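PDB 3B40: probable dipeptidase from Pseudomonas aeruginosa, which probably hydrolyses dipeptides as a metal-dependent peptidase of the membrane dipeptidase family (M19), built on a TIM-barrel fold. Local coordinates for residues 277-282 / 292-297; 299-304 / 325-330; 303-308 / 317-322. The protein carries 11 engineered substitutions. All coordinates share one frame; numbering follows the deposited sequence.

All three contacts tie the loop between helix 276-288 and helix 313-328 back onto those helices, on one side of the chain's centre. Contact 1 holds the loop to the first helix; contacts 2 and 3 hold it to the second and share Pro303 and Gly304. Contacts 1 and 2 are partly buried, whereas every touching residue of contact 3 is buried. Their chemistry differs accordingly: contact 1 is leucine on leucine, contact 2 sets one leucine against backbone carbonyls, and contact 3 sets a tyrosine ring against a proline and an isoleucine, with a water at its hydroxyl. Contacts 1 and 2 also meet through Lys281 with Glu329, a salt bridge, and Thr278 with Glu330, a probable hydrogen bond.

Contact 1 (277-282 / 292-297); sequences PTLDKL and PPLEGL
The helical segment 277-282 and the loop segment 292-297 come closest at Leu279 and Leu294, whose CA atoms lie 8.0 Å apart, a spacing bridged by side chains alone, with no hydrogen bond across. Leu279 and Leu282 supply the helix side. The Leu279 branch CD2 reaches Leu297 CD2 at 3.8 Å, and the two side chains cross at about a right angle, methyl against methyl. The same CD2 lies 4.3 Å from Leu294 CD1, a looser approach. Leu294 points toward the helix with its CG beside the backbone N (chi1 -76°), which carries the CD1 methyl to Leu282, 3.8 Å from Leu282 CB and 4.0 Å from Leu282 CD1. This is a loop folding back on the helix it has just left, within a family assigned to the TIM-barrel clan, and the centre of the contact lies about 26 Å from the centre of the chain. Asp283 OD1 accepts a hydrogen bond from Leu294 N, and Arg286 NE bonds to Pro292 O. Leu274 extends the apolar patch beside Leu279 and Leu282, while Val241 and Ile243 touch Leu297.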
loop_
_atom_site.group_PDB
_atom_site.type_symbol
_atom_site.label_atom_id
_atom_site.label_comp_id
_atom_site.label_asym_id
_atom_site.label_seq_id
_atom_site.Cartn_x
_atom_site.Cartn_y
_atom_site.Cartn_z
ATOM N N PRO A 277 17.962 13.283 16.250
ATOM C CA PRO A 277 17.237 13.331 17.540
ATOM C C PRO A 277 16.297 12.153 17.787
ATOM O O PRO A 277 16.093 11.746 18.939
ATOM C CB PRO A 277 16.443 14.646 17.454
ATOM C CG PRO A 277 17.275 15.506 16.537
ATOM C CD PRO A 277 17.772 14.532 15.482
ATOM N N THR A 278 15.721 11.616 16.715
ATOM C CA THR A 278 14.796 10.494 16.821
ATOM C C THR A 278 15.611 9.211 17.052
ATOM O O THR A 278 15.275 8.422 17.925
ATOM C CB THR A 278 13.889 10.383 15.565
ATOM O OG1 THR A 278 12.981 11.497 15.526
ATOM C CG2 THR A 278 13.081 9.095 15.565
ATOM N N LEU A 279 16.682 9.029 16.274
ATOM C CA LEU A 279 17.616 7.911 16.469
ATOM C C LEU A 279 18.189 7.858 17.886
ATOM O O LEU A 279 18.243 6.794 18.490
ATOM C CB LEU A 279 18.750 7.930 15.429
ATOM C CG LEU A 279 18.331 7.814 13.949
ATOM C CD1 LEU A 279 19.530 7.922 13.034
ATOM C CD2 LEU A 279 17.567 6.522 13.694
ATOM N N ASP A 280 18.608 9.010 18.407
ATOM C CA ASP A 280 19.058 9.130 19.799
ATOM C C ASP A 280 17.982 8.662 20.783
ATOM O O ASP A 280 18.244 7.862 21.678
ATOM C CB ASP A 280 19.460 10.572 20.095
ATOM C CG ASP A 280 20.772 10.960 19.447
ATOM O OD1 ASP A 280 21.536 10.056 19.041
ATOM O OD2 ASP A 280 21.046 12.177 19.350
ATOM N N LYS A 281 16.757 9.133 20.586
ATOM C CA LYS A 281 15.623 8.676 21.392
ATOM C C LYS A 281 15.419 7.155 21.307
ATOM O O LYS A 281 15.224 6.476 22.331
ATOM C CB LYS A 281 14.351 9.410 20.958
ATOM C CG LYS A 281 14.269 10.848 21.463
ATOM C CD LYS A 281 12.914 11.445 21.131
ATOM C CE LYS A 281 13.004 12.923 20.760
ATOM N NZ LYS A 281 11.811 13.311 19.911
ATOM N N LEU A 282 15.449 6.609 20.087
ATOM C CA LEU A 282 15.290 5.161 19.937
ATOM C C LEU A 282 16.409 4.399 20.633
ATOM O O LEU A 282 16.141 3.411 21.309
ATOM C CB LEU A 282 15.214 4.751 18.469
ATOM C CG LEU A 282 13.966 5.221 17.746
ATOM C CD1 LEU A 282 14.169 5.191 16.258
ATOM C CD2 LEU A 282 12.718 4.410 18.184
ATOM N N PRO A 292 20.858 -3.707 21.618
ATOM C CA PRO A 292 22.074 -2.968 21.294
ATOM C C PRO A 292 21.733 -1.781 20.409
ATOM O O PRO A 292 20.611 -1.711 19.899
ATOM C CB PRO A 292 22.897 -3.990 20.508
ATOM C CG PRO A 292 21.869 -4.844 19.833
ATOM C CD PRO A 292 20.727 -4.929 20.789
ATOM N N PRO A 293 22.674 -0.833 20.243
ATOM C CA PRO A 293 22.333 0.360 19.452
ATOM C C PRO A 293 21.976 0.005 18.007
ATOM O O PRO A 293 22.525 -0.942 17.444
ATOM C CB PRO A 293 23.627 1.190 19.506
ATOM C CG PRO A 293 24.297 0.742 20.746
ATOM C CD PRO A 293 24.043 -0.744 20.782
ATOM N N LEU A 294 21.049 0.763 17.430
ATOM C CA LEU A 294 20.594 0.533 16.063
ATOM C C LEU A 294 21.722 0.471 15.036
ATOM O O LEU A 294 22.668 1.235 15.111
ATOM C CB LEU A 294 19.595 1.629 15.657
ATOM C CG LEU A 294 18.182 1.546 16.226
ATOM C CD1 LEU A 294 17.479 2.870 16.026
ATOM C CD2 LEU A 294 17.384 0.394 15.575
ATOM N N GLU A 295 21.618 -0.456 14.094
ATOM C CA GLU A 295 22.441 -0.443 12.877
ATOM C C GLU A 295 21.482 -0.472 11.714
ATOM O O GLU A 295 20.971 -1.537 11.348
ATOM C CB GLU A 295 23.308 -1.684 12.757
ATOM C CG GLU A 295 24.770 -1.472 13.108
ATOM C CD GLU A 295 25.166 -2.295 14.307
ATOM O OE1 GLU A 295 24.734 -3.472 14.383
ATOM O OE2 GLU A 295 25.913 -1.784 15.169
ATOM N N GLY A 296 21.184 0.688 11.162
ATOM C CA GLY A 296 20.239 0.767 10.053
ATOM C C GLY A 296 18.825 0.915 10.574
ATOM O O GLY A 296 18.562 0.815 11.783
ATOM N N LEU A 297 17.897 1.117 9.649
ATOM C CA LEU A 297 16.574 1.609 10.044
ATOM C C LEU A 297 15.496 0.548 10.188
ATOM O O LEU A 297 14.398 0.860 10.633
ATOM C CB LEU A 297 16.113 2.699 9.068
ATOM C CG LEU A 297 16.874 4.014 9.137
ATOM C CD1 LEU A 297 16.463 4.913 7.953
ATOM C CD2 LEU A 297 16.577 4.695 10.469
#

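Contact 2 (299-304 / 325-330); sequences YALMPG and GILEEE
Leu327 packs chiefly against two backbone carbonyl oxygens, those of Ala300 and Leu301, and Ala300 O is buried here without a hydrogen-bond partner in the model. The two methyls of Leu327 divide the work. CD2 lies 3.5 Å from Ala300 O, while CD1 lies 3.6 Å from Leu301 O and also 3.8 Å from Ala300 O, so the forked end of the leucine covers the Ala300 oxygen with both branches. Its side chain leaves the helix toward the loop with CG beside the backbone N and anti to the carbonyl carbon (chi1 -69°), which carries both methyls to the carbonyls. Methyl groups offer that oxygen no conventional donor; the approach is van der Waals contact. Side-chain contact is slighter: Leu301 CD2 and Leu327 CD2 are 4.5 Å apart, although the CB of Leu301 points away from the helix. The backbones come nearest at this same pair, Leu301 and Leu327, with CA atoms 7.4 Å apart. No hydrogen bond joins the segments, and their summed buried surface is 108 Å², consistent with one residue making most of the contact. Further along the loop, Pro303 forms the centre of an inverse gamma turn, and Gly304 C lies 3.5 Å above one face of the Tyr299 ring, offset toward its rim. Leu327 belongs to the C-terminal part of helix 313-328. Ala300 also touches Leu282 of helix 276-288, and Ile326 packs on Lys281 and Leu282, so the loop and the two consecutive helices meet here, the contact's centre about 19 Å from the chain's centre.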
loop_
_atom_site.group_PDB
_atom_site.type_symbol
_atom_site.label_atom_id
_atom_site.label_comp_id
_atom_site.label_asym_id
_atom_site.label_seq_id
_atom_site.Cartn_x
_atom_site.Cartn_y
_atom_site.Cartn_z
ATOM N N TYR A 299 14.916 -1.929 12.203
ATOM C CA TYR A 299 14.425 -2.155 13.563
ATOM C C TYR A 299 14.112 -0.852 14.292
ATOM O O TYR A 299 13.759 -0.882 15.476
ATOM C CB TYR A 299 15.452 -2.940 14.385
ATOM C CG TYR A 299 15.812 -4.322 13.846
ATOM C CD1 TYR A 299 14.995 -4.984 12.921
ATOM C CD2 TYR A 299 16.951 -4.980 14.318
ATOM C CE1 TYR A 299 15.345 -6.242 12.438
ATOM C CE2 TYR A 299 17.309 -6.239 13.860
ATOM C CZ TYR A 299 16.509 -6.861 12.927
ATOM O OH TYR A 299 16.865 -8.092 12.496
ATOM N N ALA A 300 14.292 0.275 13.593
ATOM C CA ALA A 300 13.950 1.591 14.100
ATOM C C ALA A 300 12.480 1.842 13.826
ATOM O O ALA A 300 11.797 2.492 14.624
ATOM C CB ALA A 300 14.781 2.673 13.412
ATOM N N LEU A 301 12.001 1.337 12.687
ATOM C CA LEU A 301 10.640 1.665 12.205
ATOM C C LEU A 301 9.599 0.688 12.698
ATOM O O LEU A 301 8.403 0.901 12.532
ATOM C CB LEU A 301 10.619 1.756 10.670
ATOM C CG LEU A 301 11.557 2.775 10.013
ATOM C CD1 LEU A 301 11.506 2.663 8.485
ATOM C CD2 LEU A 301 11.221 4.203 10.438
ATOM N N MET A 302 10.060 -0.402 13.313
ATOM C CA MET A 302 9.166 -1.410 13.834
ATOM C C MET A 302 9.950 -2.227 14.860
ATOM O O MET A 302 11.182 -2.270 14.796
ATOM C CB MET A 302 8.696 -2.310 12.684
ATOM C CG MET A 302 9.829 -3.188 12.141
ATOM S SD MET A 302 9.255 -4.702 11.382
ATOM C CE MET A 302 10.830 -5.340 10.760
ATOM N N PRO A 303 9.261 -2.812 15.856
ATOM C CA PRO A 303 9.942 -3.730 16.772
ATOM C C PRO A 303 10.376 -5.032 16.091
ATOM O O PRO A 303 9.682 -6.036 16.203
ATOM C CB PRO A 303 8.883 -3.996 17.849
ATOM C CG PRO A 303 7.582 -3.673 17.184
ATOM C CD PRO A 303 7.864 -2.564 16.257
ATOM N N GLY A 304 11.525 -5.008 15.424
ATOM C CA GLY A 304 11.940 -6.120 14.540
ATOM C C GLY A 304 13.033 -7.041 15.075
ATOM O O GLY A 304 13.332 -8.092 14.492
ATOM N N GLY A 325 5.564 5.919 19.809
ATOM C CA GLY A 325 5.407 7.289 20.323
ATOM C C GLY A 325 6.533 8.187 19.849
ATOM O O GLY A 325 6.308 9.341 19.470
ATOM N N ILE A 326 7.752 7.651 19.900
ATOM C CA ILE A 326 8.965 8.327 19.447
ATOM C C ILE A 326 8.914 8.585 17.941
ATOM O O ILE A 326 9.326 9.661 17.469
ATOM C CB ILE A 326 10.251 7.489 19.831
ATOM C CG1 ILE A 326 10.531 7.598 21.348
ATOM C CG2 ILE A 326 11.452 7.933 19.028
ATOM C CD1 ILE A 326 11.376 6.493 21.966
ATOM N N LEU A 327 8.407 7.599 17.185
ATOM C CA LEU A 327 8.273 7.717 15.731
ATOM C C LEU A 327 7.276 8.808 15.375
ATOM O O LEU A 327 7.486 9.562 14.405
ATOM C CB LEU A 327 7.842 6.384 15.107
ATOM C CG LEU A 327 8.871 5.246 15.135
ATOM C CD1 LEU A 327 8.340 4.049 14.378
ATOM C CD2 LEU A 327 10.229 5.656 14.566
ATOM N N GLU A 328 6.202 8.902 16.175
ATOM C CA GLU A 328 5.176 9.924 15.991
ATOM C C GLU A 328 5.749 11.342 16.084
ATOM O O GLU A 328 5.188 12.262 15.501
ATOM C CB GLU A 328 3.994 9.722 16.961
ATOM C CG GLU A 328 2.770 9.037 16.312
ATOM C CD GLU A 328 2.428 7.654 16.904
ATOM O OE1 GLU A 328 2.384 7.539 18.158
ATOM O OE2 GLU A 328 2.167 6.689 16.113
ATOM N N GLU A 329 6.891 11.503 16.754
ATOM C CA GLU A 329 7.522 12.820 16.939
ATOM C C GLU A 329 8.492 13.207 15.823
ATOM O O GLU A 329 8.956 14.359 15.767
ATOM C CB GLU A 329 8.288 12.891 18.268
ATOM C CG GLU A 329 7.471 12.713 19.541
ATOM C CD GLU A 329 8.369 12.687 20.798
ATOM O OE1 GLU A 329 8.915 13.762 21.155
ATOM O OE2 GLU A 329 8.534 11.608 21.431
ATOM N N GLU A 330 8.851 12.248 14.970
ATOM C CA GLU A 330 9.724 12.543 13.839
ATOM C C GLU A 330 9.023 13.574 12.960
ATOM O O GLU A 330 7.882 13.336 12.535
ATOM C CB GLU A 330 10.013 11.265 13.027
ATOM C CG GLU A 330 10.834 11.489 11.735
ATOM C CD GLU A 330 12.267 11.952 11.944
ATOM O OE1 GLU A 330 12.670 12.283 13.088
ATOM O OE2 GLU A 330 13.015 12.002 10.944
#

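Contact 3 (303-308 / 317-322); sequences PGDPII and GEYASA. With MG (magnesium ion), chain D.
Tyr319 presents the edge of its ring to Pro303: the proline CB lies near the ring plane, 3.8 Å from Tyr319 CE2. Ile308 comes to the same ring carbon obliquely, its CD1 4.1 Å from Tyr319 CE2, and the isoleucine and tyrosine side chains cross at about a right angle. The ring reaches them because Tyr319 CG stands anti to the backbone N (chi1 175°), carrying the side chain from the helix toward segment 303-308. Ala320, the next residue, adds its CB at 4.3 Å from Pro303 CG, and the CA atoms of Pro303 and Ala320 mark the nearest approach of the backbones. Helix 313-328 thereby receives a late part of the loop that leads into it, where 306-308 forms a 3-10 segment, and all five touching residues are buried. Phe289 and Trp311 both make edge-to-face ring contacts with Tyr319.

The phenol oxygen is linked to the loop by water rather than directly, Tyr319 OH and Asp305 OD2 being 4.3 Å apart. One water, in the plane of the ring at its edge, lies 2.7 Å from Tyr319 OH; it hydrogen-bonds to Asp305 OD2 and weakly accepts from Gly304 N. The carboxylate is also held through OD1 in a salt bridge to Arg286 of helix 276-288, which probably favours its charged form. On the helix, Gly317 O accepts from Ser321 OG (2.7 Å) and Ser321 N, which reach it from opposite faces of its plane. Glu318, not touching segment 303-308, binds a magnesium ion unequally through OE2 (2.3 Å) and OE1 (2.7 Å).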
loop_
_atom_site.group_PDB
_atom_site.type_symbol
_atom_site.label_atom_id
_atom_site.label_comp_id
_atom_site.label_asym_id
_atom_site.label_seq_id
_atom_site.Cartn_x
_atom_site.Cartn_y
_atom_site.Cartn_z
ATOM N N PRO A 303 9.261 -2.812 15.856
ATOM C CA PRO A 303 9.942 -3.730 16.772
ATOM C C PRO A 303 10.376 -5.032 16.091
ATOM O O PRO A 303 9.682 -6.036 16.203
ATOM C CB PRO A 303 8.883 -3.996 17.849
ATOM C CG PRO A 303 7.582 -3.673 17.184
ATOM C CD PRO A 303 7.864 -2.564 16.257
ATOM N N GLY A 304 11.525 -5.008 15.424
ATOM C CA GLY A 304 11.940 -6.120 14.540
ATOM C C GLY A 304 13.033 -7.041 15.075
ATOM O O GLY A 304 13.332 -8.092 14.492
ATOM N N ASP A 305 13.640 -6.674 16.188
ATOM C CA ASP A 305 14.748 -7.477 16.750
ATOM C C ASP A 305 14.298 -8.896 17.034
ATOM O O ASP A 305 13.272 -9.104 17.697
ATOM C CB ASP A 305 15.299 -6.853 18.022
ATOM C CG ASP A 305 15.854 -5.476 17.788
ATOM O OD1 ASP A 305 17.094 -5.333 17.828
ATOM O OD2 ASP A 305 15.054 -4.529 17.565
ATOM N N PRO A 306 15.010 -9.876 16.465
ATOM C CA PRO A 306 14.696 -11.308 16.572
ATOM C C PRO A 306 14.488 -11.809 18.000
ATOM O O PRO A 306 13.559 -12.571 18.244
ATOM C CB PRO A 306 15.901 -11.970 15.893
ATOM C CG PRO A 306 16.266 -10.983 14.845
ATOM C CD PRO A 306 16.149 -9.658 15.551
ATOM N N ILE A 307 15.344 -11.380 18.921
ATOM C CA ILE A 307 15.243 -11.789 20.339
ATOM C C ILE A 307 13.892 -11.410 20.962
ATOM O O ILE A 307 13.469 -12.036 21.926
ATOM C CB ILE A 307 16.418 -11.193 21.182
ATOM C CG1 ILE A 307 16.539 -11.854 22.567
ATOM C CG2 ILE A 307 16.261 -9.691 21.324
ATOM C CD1 ILE A 307 16.887 -13.269 22.545
ATOM N N ILE A 308 13.195 -10.424 20.382
ATOM C CA ILE A 308 11.888 -9.971 20.929
ATOM C C ILE A 308 10.901 -11.163 21.004
ATOM O O ILE A 308 9.961 -11.165 21.800
ATOM C CB ILE A 308 11.336 -8.740 20.131
ATOM C CG1 ILE A 308 12.220 -7.496 20.380
ATOM C CG2 ILE A 308 9.864 -8.481 20.465
ATOM C CD1 ILE A 308 11.919 -6.281 19.497
ATOM N N GLY A 317 4.440 -4.965 24.592
ATOM C CA GLY A 317 3.512 -3.850 24.648
ATOM C C GLY A 317 4.158 -2.538 25.047
ATOM O O GLY A 317 3.989 -1.536 24.369
ATOM N N GLU A 318 4.929 -2.556 26.134
ATOM C CA GLU A 318 5.614 -1.364 26.624
ATOM C C GLU A 318 6.623 -0.794 25.636
ATOM O O GLU A 318 6.678 0.416 25.391
ATOM C CB GLU A 318 6.322 -1.676 27.933
ATOM C CG GLU A 318 5.527 -1.295 29.156
ATOM C CD GLU A 318 6.375 -1.309 30.394
ATOM O OE1 GLU A 318 5.978 -1.975 31.388
ATOM O OE2 GLU A 318 7.454 -0.666 30.377
ATOM N N TYR A 319 7.440 -1.680 25.085
ATOM C CA TYR A 319 8.457 -1.292 24.129
ATOM C C TYR A 319 7.857 -0.768 22.811
ATOM O O TYR A 319 8.176 0.358 22.399
ATOM C CB TYR A 319 9.411 -2.473 23.875
ATOM C CG TYR A 319 10.407 -2.178 22.807
ATOM C CD1 TYR A 319 11.506 -1.372 23.061
ATOM C CD2 TYR A 319 10.252 -2.714 21.523
ATOM C CE1 TYR A 319 12.430 -1.080 22.048
ATOM C CE2 TYR A 319 11.150 -2.434 20.525
ATOM C CZ TYR A 319 12.247 -1.630 20.782
ATOM O OH TYR A 319 13.139 -1.363 19.766
ATOM N N ALA A 320 7.028 -1.596 22.155
ATOM C CA ALA A 320 6.265 -1.202 20.944
ATOM C C ALA A 320 5.564 0.153 21.119
ATOM O O ALA A 320 5.742 1.068 20.308
ATOM C CB ALA A 320 5.234 -2.313 20.555
ATOM N N SER A 321 4.781 0.297 22.195
ATOM C CA SER A 321 4.079 1.584 22.446
ATOM C C SER A 321 5.050 2.738 22.495
ATOM O O SER A 321 4.863 3.736 21.798
ATOM C CB SER A 321 3.246 1.546 23.713
ATOM O OG SER A 321 2.338 0.457 23.643
ATOM N N ALA A 322 6.112 2.588 23.278
ATOM C CA ALA A 322 7.136 3.625 23.378
ATOM C C ALA A 322 7.855 3.923 22.072
ATOM O O ALA A 322 8.182 5.080 21.799
ATOM C CB ALA A 322 8.164 3.278 24.468
HETATM MG MG MG D . 7.915 -0.513 32.643
HETATM O O HOH W 1 13.061 -2.694 17.439
#